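Local coordinates for protein ribokinase (Cryptococcus neoformans var. grubii serotype A, PDB 6CW5) that probably catalyses the ATP- and magnesium-dependent phosphorylation of D-ribose at O-5, giving D-ribose 5-phosphate and ADP, at residues I72-D75 with G76-V79; Y155-A158 with A159-S163; G200-L203 with L204-S208; E217-L220 with Q221-S225; Y236-K239 with N240-I243. One frame throughout, in Å; residues are numbered along the deposited sequence.

All five contacts are local turns or helix ends, in series along one PfkB-family chain. Contact 1, leading from strand 66-73 into helix 77-85, stands apart: its centre is 37 Å from those of contacts 3 and 5 and 42 Å from that of contact 4, across the chain's centre. Contact 2 lies at the C-terminal part of helix 149-161. Contacts 3, 4 and 5 mark the end of helix 196-205, the start of helix 220-233 and the entry to strand 242-246, with centres 14 to 20 Å apart. Contacts 3 and 5 touch through Phe206 and Phe237, joining helix 196-205 to the turn before strand 242-246; contacts 3 and 4 lie near residues seen or predicted to bind nucleotide.

Contact 1 (I72-D75 with G76-V79); sequences IGDD and GIWV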
loop_
_atom_site.group_PDB
_atom_site.type_symbol
_atom_site.label_atom_id
_atom_site.label_comp_id
_atom_site.label_asym_id
_atom_site.label_seq_id
_atom_site.Cartn_x
_atom_site.Cartn_y
_atom_site.Cartn_z
ATOM N N ILE A 72 -13.102 -10.813 1.257
ATOM C CA ILE A 72 -13.970 -11.530 0.327
ATOM C C ILE A 72 -15.249 -10.725 0.158
ATOM O O ILE A 72 -15.521 -9.777 0.899
ATOM C CB ILE A 72 -14.312 -12.957 0.809
ATOM C CG1 ILE A 72 -14.987 -12.889 2.190
ATOM C CG2 ILE A 72 -13.036 -13.816 0.832
ATOM C CD1 ILE A 72 -15.657 -14.212 2.609
ATOM N N GLY A 73 -16.066 -11.147 -0.816
ATOM C CA GLY A 73 -17.433 -10.680 -0.862
ATOM C C GLY A 73 -18.376 -11.654 -0.177
ATOM O O GLY A 73 -17.966 -12.737 0.235
ATOM N N ASP A 74 -19.649 -11.242 -0.074
ATOM C CA ASP A 74 -20.691 -12.124 0.453
ATOM C C ASP A 74 -20.637 -13.503 -0.189
ATOM O O ASP A 74 -20.891 -14.517 0.472
ATOM C CB ASP A 74 -22.075 -11.516 0.206
ATOM C CG ASP A 74 -22.515 -10.571 1.297
ATOM O OD1 ASP A 74 -21.713 -10.278 2.203
ATOM O OD2 ASP A 74 -23.685 -10.126 1.249
ATOM N N ASP A 75 -20.330 -13.557 -1.491
ATOM C CA ASP A 75 -20.394 -14.811 -2.227
ATOM C C ASP A 75 -19.260 -15.760 -1.877
ATOM O O ASP A 75 -19.277 -16.912 -2.326
ATOM C CB ASP A 75 -20.412 -14.540 -3.737
ATOM C CG ASP A 75 -19.170 -13.813 -4.246
ATOM O OD1 ASP A 75 -18.322 -13.314 -3.458
ATOM O OD2 ASP A 75 -19.039 -13.751 -5.490
ATOM N N GLY A 76 -18.293 -15.317 -1.078
ATOM C CA GLY A 76 -17.177 -16.146 -0.684
ATOM C C GLY A 76 -17.248 -16.648 0.733
ATOM O O GLY A 76 -16.275 -17.270 1.200
ATOM N N ILE A 77 -18.344 -16.424 1.446
ATOM C CA ILE A 77 -18.410 -16.839 2.844
ATOM C C ILE A 77 -18.175 -18.340 2.981
ATOM O O ILE A 77 -17.554 -18.787 3.953
ATOM C CB ILE A 77 -19.751 -16.389 3.455
ATOM C CG1 ILE A 77 -19.726 -14.874 3.673
ATOM C CG2 ILE A 77 -20.037 -17.113 4.763
ATOM C CD1 ILE A 77 -21.127 -14.261 3.851
ATOM N N TRP A 78 -18.594 -19.135 1.989
ATOM C CA TRP A 78 -18.362 -20.577 2.063
ATOM C C TRP A 78 -16.871 -20.914 2.056
ATOM O O TRP A 78 -16.462 -21.930 2.633
ATOM C CB TRP A 78 -19.102 -21.292 0.921
ATOM C CG TRP A 78 -18.599 -20.936 -0.464
ATOM C CD1 TRP A 78 -18.992 -19.885 -1.231
ATOM C CD2 TRP A 78 -17.616 -21.646 -1.230
ATOM N NE1 TRP A 78 -18.316 -19.893 -2.431
ATOM C CE2 TRP A 78 -17.470 -20.969 -2.455
ATOM C CE3 TRP A 78 -16.857 -22.797 -1.005
ATOM C CZ2 TRP A 78 -16.585 -21.400 -3.452
ATOM C CZ3 TRP A 78 -15.986 -23.228 -2.003
ATOM C CH2 TRP A 78 -15.865 -22.532 -3.205
ATOM N N VAL A 79 -16.041 -20.071 1.441
ATOM C CA VAL A 79 -14.593 -20.265 1.518
ATOM C C VAL A 79 -14.080 -19.874 2.898
ATOM O O VAL A 79 -13.230 -20.559 3.477
ATOM C CB VAL A 79 -13.881 -19.464 0.418
ATOM C CG1 VAL A 79 -12.361 -19.729 0.448
ATOM C CG2 VAL A 79 -14.483 -19.788 -0.965
#
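Gly76 N donates to Gly73 O over 2.9 Å with an N-H...O angle of 162°, and Ile77 N adds a weak bond to Asp74 O at 3.3 Å, so two successive three-residue links bend the chain from strand into helix. The first donor stands well above the plane of the Gly73 carbonyl, 52° out of it. Gly76 takes the N-cap position, and Ile72 packs on it from the strand side. Its chi1 of 58° places CG1 between the backbone N and the carbonyl carbon, from where CD1 reaches to 3.4 Å from Gly76 O; the same methyl meets Ile77 CG1 at 4.3 Å. Ile77 lays its longer branch along the turn, with CG1 3.4 Å from Asp74 O. Trp78 presents an edge of its indole: Asp75 O lies near the ring plane, 3.1 Å from NE1. Over one face of that ring sits Val79 CG2, 3.4 Å above the plane. The carboxylate of Asp75 is engaged elsewhere, OD1 being hydrogen-bonded to Thr101 OG1, which also bonds Gly73 N. Ile95 of strand 93-96 touches both Ile72 and Ile77, while Trp78 lies close to Ile23, a predicted substrate-binding residue. Here the short 3-10 turn ending at the N-cap Gly76 makes the strand-to-helix connection of the beta-alpha-beta unit of strand 66-73, helix 77-85 and strand 93-96.

Contact 2 (Y155-A158 with A159-S163); sequences YLTA and AGQSS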
loop_
_atom_site.group_PDB
_atom_site.type_symbol
_atom_site.label_atom_id
_atom_site.label_comp_id
_atom_site.label_asym_id
_atom_site.label_seq_id
_atom_site.Cartn_x
_atom_site.Cartn_y
_atom_site.Cartn_z
ATOM N N TYR A 155 3.321 -4.765 4.705
ATOM C CA TYR A 155 3.411 -5.845 5.688
ATOM C C TYR A 155 4.824 -6.418 5.757
ATOM O O TYR A 155 5.343 -6.690 6.851
ATOM C CB TYR A 155 2.432 -6.963 5.346
ATOM C CG TYR A 155 1.002 -6.673 5.751
ATOM C CD1 TYR A 155 0.294 -5.623 5.179
ATOM C CD2 TYR A 155 0.370 -7.445 6.721
ATOM C CE1 TYR A 155 -1.039 -5.379 5.563
ATOM C CE2 TYR A 155 -0.939 -7.214 7.096
ATOM C CZ TYR A 155 -1.638 -6.173 6.511
ATOM O OH TYR A 155 -2.949 -5.927 6.902
ATOM N N LEU A 156 5.460 -6.609 4.602
ATOM C CA LEU A 156 6.849 -7.099 4.607
ATOM C C LEU A 156 7.775 -6.132 5.321
ATOM O O LEU A 156 8.657 -6.543 6.103
ATOM C CB LEU A 156 7.331 -7.321 3.168
ATOM C CG LEU A 156 8.825 -7.676 3.022
ATOM C CD1 LEU A 156 9.083 -9.011 3.681
ATOM C CD2 LEU A 156 9.183 -7.741 1.540
ATOM N N THR A 157 7.602 -4.836 5.080
ATOM C CA THR A 157 8.455 -3.848 5.750
ATOM C C THR A 157 8.237 -3.873 7.252
ATOM O O THR A 157 9.202 -3.827 8.040
ATOM C CB THR A 157 8.159 -2.463 5.169
ATOM O OG1 THR A 157 8.462 -2.491 3.759
ATOM C CG2 THR A 157 9.030 -1.400 5.850
ATOM N N ALA A 158 6.976 -3.962 7.677
ATOM C CA ALA A 158 6.693 -4.047 9.106
ATOM C C ALA A 158 7.299 -5.308 9.711
ATOM O O ALA A 158 7.761 -5.303 10.869
ATOM C CB ALA A 158 5.176 -4.024 9.337
ATOM N N ALA A 159 7.274 -6.404 8.953
ATOM C CA ALA A 159 7.847 -7.656 9.421
ATOM C C ALA A 159 9.355 -7.517 9.589
ATOM O O ALA A 159 9.923 -7.933 10.609
ATOM C CB ALA A 159 7.500 -8.781 8.434
ATOM N N GLY A 160 10.014 -6.904 8.605
ATOM C CA GLY A 160 11.463 -6.801 8.656
ATOM C C GLY A 160 11.935 -5.810 9.681
ATOM O O GLY A 160 13.045 -5.939 10.207
ATOM N N GLN A 161 11.104 -4.812 10.000
ATOM C CA GLN A 161 11.485 -3.806 10.982
ATOM C C GLN A 161 11.013 -4.124 12.389
ATOM O O GLN A 161 11.280 -3.338 13.298
ATOM C CB GLN A 161 10.958 -2.436 10.559
ATOM C CG GLN A 161 11.553 -1.989 9.236
ATOM C CD GLN A 161 11.057 -0.639 8.804
ATOM O OE1 GLN A 161 9.978 -0.181 9.216
ATOM N NE2 GLN A 161 11.836 0.016 7.968
ATOM N N SER A 162 10.350 -5.254 12.599
ATOM C CA SER A 162 9.976 -5.646 13.947
ATOM C C SER A 162 11.201 -6.052 14.751
ATOM O O SER A 162 12.277 -6.325 14.212
ATOM C CB SER A 162 8.983 -6.802 13.937
ATOM O OG SER A 162 7.821 -6.428 13.221
ATOM N N SER A 163 11.001 -6.119 16.060
ATOM C CA SER A 163 12.071 -6.379 17.020
ATOM C C SER A 163 11.667 -7.584 17.854
ATOM O O SER A 163 10.822 -7.456 18.757
ATOM C CB SER A 163 12.291 -5.154 17.900
ATOM O OG SER A 163 13.642 -5.056 18.295
#
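Tyr155, Leu156 and Thr157 bond to Ala159, Gly160 and Gln161 in the regular i+4 to i pattern of an alpha helix, in the C-terminal part of helix 149-161, the helix of the beta-alpha-beta unit between strands 140-143 and 167-170. Three backbone bonds make up this group: Ala159 N to Tyr155 O, Gly160 N to Leu156 O and Gln161 N to Thr157 O, the last 2.9 Å long and the most bent, with an N-H...O angle of 142°.

Packing between side chains is carried by Thr157 and Gln161, which lie alongside each other and point the same way, CG2 of Thr157 being 3.7 Å from CD of Gln161. A chi1 of -61° swings this methyl anti to the backbone N of Thr157 and keeps OG1 beside that N, where OG1 is hydrogen-bonded to Leu153 O one turn earlier.

Side-chain carbons also press on backbone carbonyl oxygens: Gln161 CG comes to 3.2 Å from Thr157 O, and Ala159 CB rests 3.4 Å from Tyr155 O.

The side chains of Leu156 and Tyr155 leave this turn in other directions, Leu156 packing on Phe184 and His188, and Tyr155 bonding through OH to Asp69 OD2 with a bound phosphate ion nearby, probably from the crystallisation liquor.

Polar side-chain bonding across the segments is represented by Ser162, whose OG donates to Ala158 O at 2.6 Å, tilted 24° from the carbonyl plane.

Contact 3 (G200-L203 with L204-S208); sequences GDLL and LAFGS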
loop_
_atom_site.group_PDB
_atom_site.type_symbol
_atom_site.label_atom_id
_atom_site.label_comp_id
_atom_site.label_asym_id
_atom_site.label_seq_id
_atom_site.Cartn_x
_atom_site.Cartn_y
_atom_site.Cartn_z
ATOM N N GLY A 200 13.956 -17.152 -13.347
ATOM C CA GLY A 200 14.418 -16.458 -14.546
ATOM C C GLY A 200 13.849 -15.052 -14.675
ATOM O O GLY A 200 14.528 -14.135 -15.153
ATOM N N ASP A 201 12.589 -14.862 -14.278
ATOM C CA ASP A 201 12.003 -13.519 -14.339
ATOM C C ASP A 201 12.802 -12.546 -13.491
ATOM O O ASP A 201 13.052 -11.411 -13.901
ATOM C CB ASP A 201 10.542 -13.518 -13.865
ATOM C CG ASP A 201 9.596 -14.184 -14.832
ATOM O OD1 ASP A 201 9.862 -14.169 -16.052
ATOM O OD2 ASP A 201 8.569 -14.710 -14.351
ATOM N N LEU A 202 13.178 -12.955 -12.277
ATOM C CA LEU A 202 13.979 -12.060 -11.447
ATOM C C LEU A 202 15.340 -11.805 -12.084
ATOM O O LEU A 202 15.809 -10.660 -12.155
ATOM C CB LEU A 202 14.166 -12.645 -10.049
ATOM C CG LEU A 202 13.141 -12.155 -9.015
ATOM C CD1 LEU A 202 11.754 -12.737 -9.326
ATOM C CD2 LEU A 202 13.646 -12.584 -7.632
ATOM N N LEU A 203 16.017 -12.875 -12.502
ATOM C CA LEU A 203 17.341 -12.690 -13.089
ATOM C C LEU A 203 17.273 -11.757 -14.290
ATOM O O LEU A 203 18.133 -10.887 -14.454
ATOM C CB LEU A 203 17.936 -14.051 -13.483
ATOM C CG LEU A 203 18.466 -14.822 -12.271
ATOM C CD1 LEU A 203 18.670 -16.269 -12.647
ATOM C CD2 LEU A 203 19.789 -14.219 -11.751
ATOM N N LEU A 204 16.245 -11.921 -15.136
ATOM C CA LEU A 204 16.102 -11.063 -16.309
ATOM C C LEU A 204 15.852 -9.620 -15.898
ATOM O O LEU A 204 16.394 -8.693 -16.504
ATOM C CB LEU A 204 14.951 -11.542 -17.200
ATOM C CG LEU A 204 15.191 -12.727 -18.131
ATOM C CD1 LEU A 204 13.886 -13.133 -18.818
ATOM C CD2 LEU A 204 16.249 -12.369 -19.152
ATOM N N ALA A 205 15.014 -9.406 -14.877
ATOM C CA ALA A 205 14.752 -8.039 -14.440
ATOM C C ALA A 205 16.000 -7.415 -13.835
ATOM O O ALA A 205 16.123 -6.182 -13.811
ATOM C CB ALA A 205 13.587 -8.018 -13.433
ATOM N N PHE A 206 16.915 -8.235 -13.325
ATOM C CA PHE A 206 18.102 -7.747 -12.640
ATOM C C PHE A 206 19.307 -7.677 -13.575
ATOM O O PHE A 206 20.452 -7.579 -13.107
ATOM C CB PHE A 206 18.419 -8.636 -11.422
ATOM C CG PHE A 206 17.347 -8.586 -10.349
ATOM C CD1 PHE A 206 16.350 -7.610 -10.418
ATOM C CD2 PHE A 206 17.376 -9.473 -9.273
ATOM C CE1 PHE A 206 15.353 -7.544 -9.439
ATOM C CE2 PHE A 206 16.404 -9.412 -8.282
ATOM C CZ PHE A 206 15.393 -8.450 -8.377
ATOM N N GLY A 207 19.068 -7.727 -14.876
ATOM C CA GLY A 207 20.106 -7.479 -15.858
ATOM C C GLY A 207 20.919 -8.691 -16.252
ATOM O O GLY A 207 21.855 -8.554 -17.060
ATOM N N SER A 208 20.582 -9.866 -15.735
ATOM C CA SER A 208 21.288 -11.088 -16.082
ATOM C C SER A 208 20.823 -11.590 -17.441
ATOM O O SER A 208 19.705 -11.303 -17.880
ATOM C CB SER A 208 21.037 -12.143 -15.008
ATOM O OG SER A 208 21.706 -13.364 -15.282
#
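A Schellman motif ends helix 196-205, with Leu203 and Ser208 closing the turn around Gly207. Ser208 N donates to Leu203 O over 2.9 Å, the outer bond of the motif, and Gly207 N supplies the inner one to Leu204 O at 3.3 Å. Gly207 is the C-prime residue and has a positive phi of 87°, which takes the chain out of the helical path and lets the two capping bonds form. Before this point the helix is regular: Leu204 N and Ala205 N bond to Gly200 O and Asp201 O, four residues back. Phe206 is where helical backbone angles stop; its N still reaches Leu202 O at 2.9 Å, and makes a weak second bond to Leu203 O, so that Leu203 O takes hydrogens from two donors at the helix end.

The Phe206 ring lies back over the same turn. With chi1 at -65° CG is anti to its own carbonyl carbon, and one face of the ring covers Leu202 O, which stands 3.1 Å above the ring plane and off centre toward the rim. CE2 of the ring also meets Leu202 CD2 at 4.3 Å. Beyond Gly207, Ser208 CB packs 3.9 Å from Leu203 CB, while Ser208 OG is hydrogen-bonded to Glu230 OE2 of helix 220-233 and to Ala210 N. Leu231 of that helix touches Leu202, Leu203 and Phe206, and Leu181 of helix 178-183 touches Leu202, Ala205 and Phe206. The 6→1 and 5→2 bond pair about a C-prime residue of positive phi, here Gly207, is the signature of the Schellman motif at a helix C-terminus.

Contact 4 (E217-L220 with Q221-S225); sequences EDEL and QAKAS
Lys223 CE lies to one side of the Glu219 carboxylate plane, displaced past the group rather than centred over it, 3.8 Å from Glu219 OE2, while the ammonium end runs on past it: OE2 and Lys223 NZ are 4.5 Å apart, opposite charges close by but beyond a salt bridge. Another flat group, the Gln221 carbonyl, is approached from both faces of its plane, by Ser225 N on one and by Ser225 OG, 3.0 Å from the oxygen, on the other. The bend of the lysine at chi2, -70°, lets its chain run alongside that of Glu219, both pointing the same way, with Lys223 CG 3.3 Å from Glu219 O.

These groups lie at the N-terminal start of helix 220-233, which Glu219 directly precedes. Lys223 N bonds to Glu219 O, and Ala224 N to Leu220 O at 2.8 Å, each donor lying nearly along the C=O axis with an N-H...O angle of 165°. For the two preceding i/i+4 pairs a water is inserted: one donates to Glu217 O and accepts from Gln221 N, and a second, 2.8 Å from Asp218 O, accepts from Ala222 N, so that water stands in for the i+4 bond of a regular helix.

Inward, Leu220 CD1 meets Ala224 CB at 4.2 Å, and both side chains touch Leu247, a residue predicted to bind ATP; Ala224 also packs on Leu253 of strand 252-255.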
loop_
_atom_site.group_PDB
_atom_site.type_symbol
_atom_site.label_atom_id
_atom_site.label_comp_id
_atom_site.label_asym_id
_atom_site.label_seq_id
_atom_site.Cartn_x
_atom_site.Cartn_y
_atom_site.Cartn_z
ATOM N N GLU A 217 15.314 -29.973 -19.411
ATOM C CA GLU A 217 14.998 -30.670 -18.163
ATOM C C GLU A 217 16.228 -31.342 -17.551
ATOM O O GLU A 217 16.294 -31.506 -16.327
ATOM C CB GLU A 217 13.891 -31.706 -18.398
ATOM N N ASP A 218 17.207 -31.728 -18.383
ATOM C CA ASP A 218 18.425 -32.364 -17.887
ATOM C C ASP A 218 19.431 -31.347 -17.361
ATOM O O ASP A 218 20.230 -31.676 -16.478
ATOM C CB ASP A 218 19.075 -33.206 -18.989
ATOM N N GLU A 219 19.401 -30.125 -17.887
ATOM C CA GLU A 219 20.284 -29.036 -17.485
ATOM C C GLU A 219 19.679 -28.156 -16.406
ATOM O O GLU A 219 20.349 -27.238 -15.906
ATOM C CB GLU A 219 20.606 -28.189 -18.708
ATOM C CG GLU A 219 22.006 -27.686 -18.789
ATOM C CD GLU A 219 22.432 -27.488 -20.226
ATOM O OE1 GLU A 219 21.591 -27.739 -21.112
ATOM O OE2 GLU A 219 23.591 -27.088 -20.472
ATOM N N LEU A 220 18.439 -28.426 -16.017
ATOM C CA LEU A 220 17.701 -27.492 -15.185
ATOM C C LEU A 220 18.303 -27.383 -13.791
ATOM O O LEU A 220 18.471 -26.271 -13.279
ATOM C CB LEU A 220 16.236 -27.913 -15.113
ATOM C CG LEU A 220 15.327 -26.961 -14.329
ATOM C CD1 LEU A 220 15.579 -25.497 -14.707
ATOM C CD2 LEU A 220 13.871 -27.331 -14.575
ATOM N N GLN A 221 18.637 -28.518 -13.162
ATOM C CA GLN A 221 19.219 -28.465 -11.821
ATOM C C GLN A 221 20.471 -27.604 -11.829
ATOM O O GLN A 221 20.643 -26.727 -10.976
ATOM C CB GLN A 221 19.542 -29.875 -11.304
ATOM C CG GLN A 221 20.016 -29.855 -9.850
ATOM C CD GLN A 221 20.581 -31.169 -9.354
ATOM O OE1 GLN A 221 21.615 -31.187 -8.666
ATOM N NE2 GLN A 221 19.898 -32.286 -9.674
ATOM N N ALA A 222 21.338 -27.832 -12.816
ATOM C CA ALA A 222 22.584 -27.080 -12.924
ATOM C C ALA A 222 22.330 -25.594 -13.163
ATOM O O ALA A 222 22.949 -24.747 -12.519
ATOM C CB ALA A 222 23.453 -27.658 -14.046
ATOM N N LYS A 223 21.461 -25.254 -14.129
ATOM C CA LYS A 223 21.248 -23.844 -14.471
ATOM C C LYS A 223 20.512 -23.116 -13.368
ATOM O O LYS A 223 20.788 -21.935 -13.095
ATOM C CB LYS A 223 20.448 -23.722 -15.775
ATOM C CG LYS A 223 21.153 -24.215 -17.009
ATOM C CD LYS A 223 22.296 -23.308 -17.390
ATOM C CE LYS A 223 22.932 -23.799 -18.689
ATOM N NZ LYS A 223 23.920 -22.808 -19.181
ATOM N N ALA A 224 19.525 -23.783 -12.752
ATOM C CA ALA A 224 18.809 -23.136 -11.657
ATOM C C ALA A 224 19.711 -22.956 -10.443
ATOM O O ALA A 224 19.598 -21.944 -9.743
ATOM C CB ALA A 224 17.559 -23.940 -11.286
ATOM N N SER A 225 20.625 -23.906 -10.191
ATOM C CA SER A 225 21.547 -23.751 -9.059
ATOM C C SER A 225 22.452 -22.549 -9.270
ATOM O O SER A 225 22.645 -21.731 -8.357
ATOM C CB SER A 225 22.404 -25.007 -8.876
ATOM O OG SER A 225 21.665 -26.055 -8.291
HETATM O O HOH W 1 17.955 -31.296 -13.596
HETATM O O HOH W 2 21.339 -30.351 -14.233
#

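Contact 5 (Y236-K239 with N240-I243); sequences YFSK and NVGI
Phe237 reaches across the turn to Val241 and Ile243 through the far end of its ring. From CB, a chi1 of -159° sends CG roughly anti to the backbone N. On one side of the ring, Phe237 CD1 meets Phe206 CE2 at 3.8 Å, and CE1 touches the methyl of Leu202 CD2. On the other side CE2 lies 3.7 Å from Val241 CB and 3.8 Å from Ile243 CD1, the isoleucine coming from the opposite direction. At the tip, CZ packs 3.7 Å from Val241 CG1, while Val241 CG2 lies over one face of the ring; the two side chains cross at about a right angle.

The backbone between these partners makes a type I beta turn from Ser238 to Val241. Its own link is weak: Val241 N to Ser238 O measures 3.5 Å. Ser238 reinforces it from the side chain, OG accepting from Asn240 N at 3.2 Å with an N-H...O angle of 169°, the geometry of an ST turn. A water donates to Ser238 O and, at 2.7 Å, to Val241 O, bridging the two ends of the turn.

The ring of Phe237 also meets that of Trp186, their planes at about 45°. Leu231 of helix 220-233 touches Phe237 and Ile243, and Leu192 of strand 191-195 touches Phe237 and Val241, so the Phe237 ring lies between helix 220-233 and strand 191-195, at the point where the chain enters strand 242-246 and pairs through Gly242 with Ser190 and Leu192.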
loop_
_atom_site.group_PDB
_atom_site.type_symbol
_atom_site.label_atom_id
_atom_site.label_comp_id
_atom_site.label_asym_id
_atom_site.label_seq_id
_atom_site.Cartn_x
_atom_site.Cartn_y
_atom_site.Cartn_z
ATOM N N TYR A 236 20.688 -5.816 -7.177
ATOM C CA TYR A 236 19.274 -5.479 -7.018
ATOM C C TYR A 236 18.603 -6.320 -5.951
ATOM O O TYR A 236 17.517 -5.954 -5.473
ATOM C CB TYR A 236 18.496 -5.667 -8.330
ATOM C CG TYR A 236 18.745 -4.640 -9.410
ATOM C CD1 TYR A 236 18.294 -3.333 -9.275
ATOM C CD2 TYR A 236 19.404 -4.989 -10.591
ATOM C CE1 TYR A 236 18.520 -2.387 -10.275
ATOM C CE2 TYR A 236 19.634 -4.044 -11.599
ATOM C CZ TYR A 236 19.186 -2.756 -11.433
ATOM O OH TYR A 236 19.405 -1.823 -12.414
ATOM N N PHE A 237 19.222 -7.433 -5.569
ATOM C CA PHE A 237 18.619 -8.393 -4.655
ATOM C C PHE A 237 19.142 -8.071 -3.256
ATOM O O PHE A 237 19.501 -6.923 -2.978
ATOM C CB PHE A 237 18.980 -9.819 -5.113
ATOM C CG PHE A 237 18.059 -10.911 -4.590
ATOM C CD1 PHE A 237 16.681 -10.839 -4.779
ATOM C CD2 PHE A 237 18.598 -12.015 -3.933
ATOM C CE1 PHE A 237 15.847 -11.857 -4.328
ATOM C CE2 PHE A 237 17.778 -13.022 -3.447
ATOM C CZ PHE A 237 16.400 -12.942 -3.634
ATOM N N SER A 238 19.183 -9.052 -2.364
ATOM C CA SER A 238 19.832 -8.872 -1.072
ATOM C C SER A 238 20.511 -10.174 -0.681
ATOM O O SER A 238 19.948 -11.245 -0.898
ATOM C CB SER A 238 18.807 -8.499 0.010
ATOM O OG SER A 238 19.372 -8.556 1.309
ATOM N N LYS A 239 21.690 -10.077 -0.056
ATOM C CA LYS A 239 22.402 -11.290 0.363
ATOM C C LYS A 239 21.756 -11.964 1.565
ATOM O O LYS A 239 22.175 -13.057 1.949
ATOM C CB LYS A 239 23.858 -10.941 0.653
ATOM C CG LYS A 239 24.631 -10.643 -0.651
ATOM C CD LYS A 239 26.117 -10.389 -0.408
ATOM C CE LYS A 239 26.858 -10.102 -1.737
ATOM N NZ LYS A 239 28.269 -9.604 -1.436
ATOM N N ASN A 240 20.739 -11.358 2.160
ATOM C CA ASN A 240 20.147 -11.937 3.356
ATOM C C ASN A 240 18.993 -12.898 3.050
ATOM O O ASN A 240 18.489 -13.526 3.981
ATOM C CB ASN A 240 19.709 -10.802 4.268
ATOM C CG ASN A 240 20.904 -9.988 4.738
ATOM O OD1 ASN A 240 21.951 -10.557 5.034
ATOM N ND2 ASN A 240 20.779 -8.673 4.750
ATOM N N VAL A 241 18.625 -13.060 1.786
ATOM C CA VAL A 241 17.425 -13.799 1.385
ATOM C C VAL A 241 17.783 -15.255 1.096
ATOM O O VAL A 241 18.656 -15.525 0.264
ATOM C CB VAL A 241 16.770 -13.156 0.153
ATOM C CG1 VAL A 241 15.437 -13.878 -0.185
ATOM C CG2 VAL A 241 16.523 -11.655 0.364
ATOM N N GLY A 242 17.119 -16.197 1.790
ATOM C CA GLY A 242 17.197 -17.592 1.384
ATOM C C GLY A 242 16.276 -17.848 0.198
ATOM O O GLY A 242 15.284 -17.149 -0.006
ATOM N N ILE A 243 16.618 -18.844 -0.619
ATOM C CA ILE A 243 15.863 -19.115 -1.844
ATOM C C ILE A 243 15.478 -20.592 -1.903
ATOM O O ILE A 243 16.328 -21.472 -1.726
ATOM C CB ILE A 243 16.654 -18.727 -3.110
ATOM C CG1 ILE A 243 16.923 -17.212 -3.127
ATOM C CG2 ILE A 243 15.885 -19.156 -4.375
ATOM C CD1 ILE A 243 18.153 -16.780 -3.949
HETATM O O HOH W 3 20.360 -14.016 -1.166
#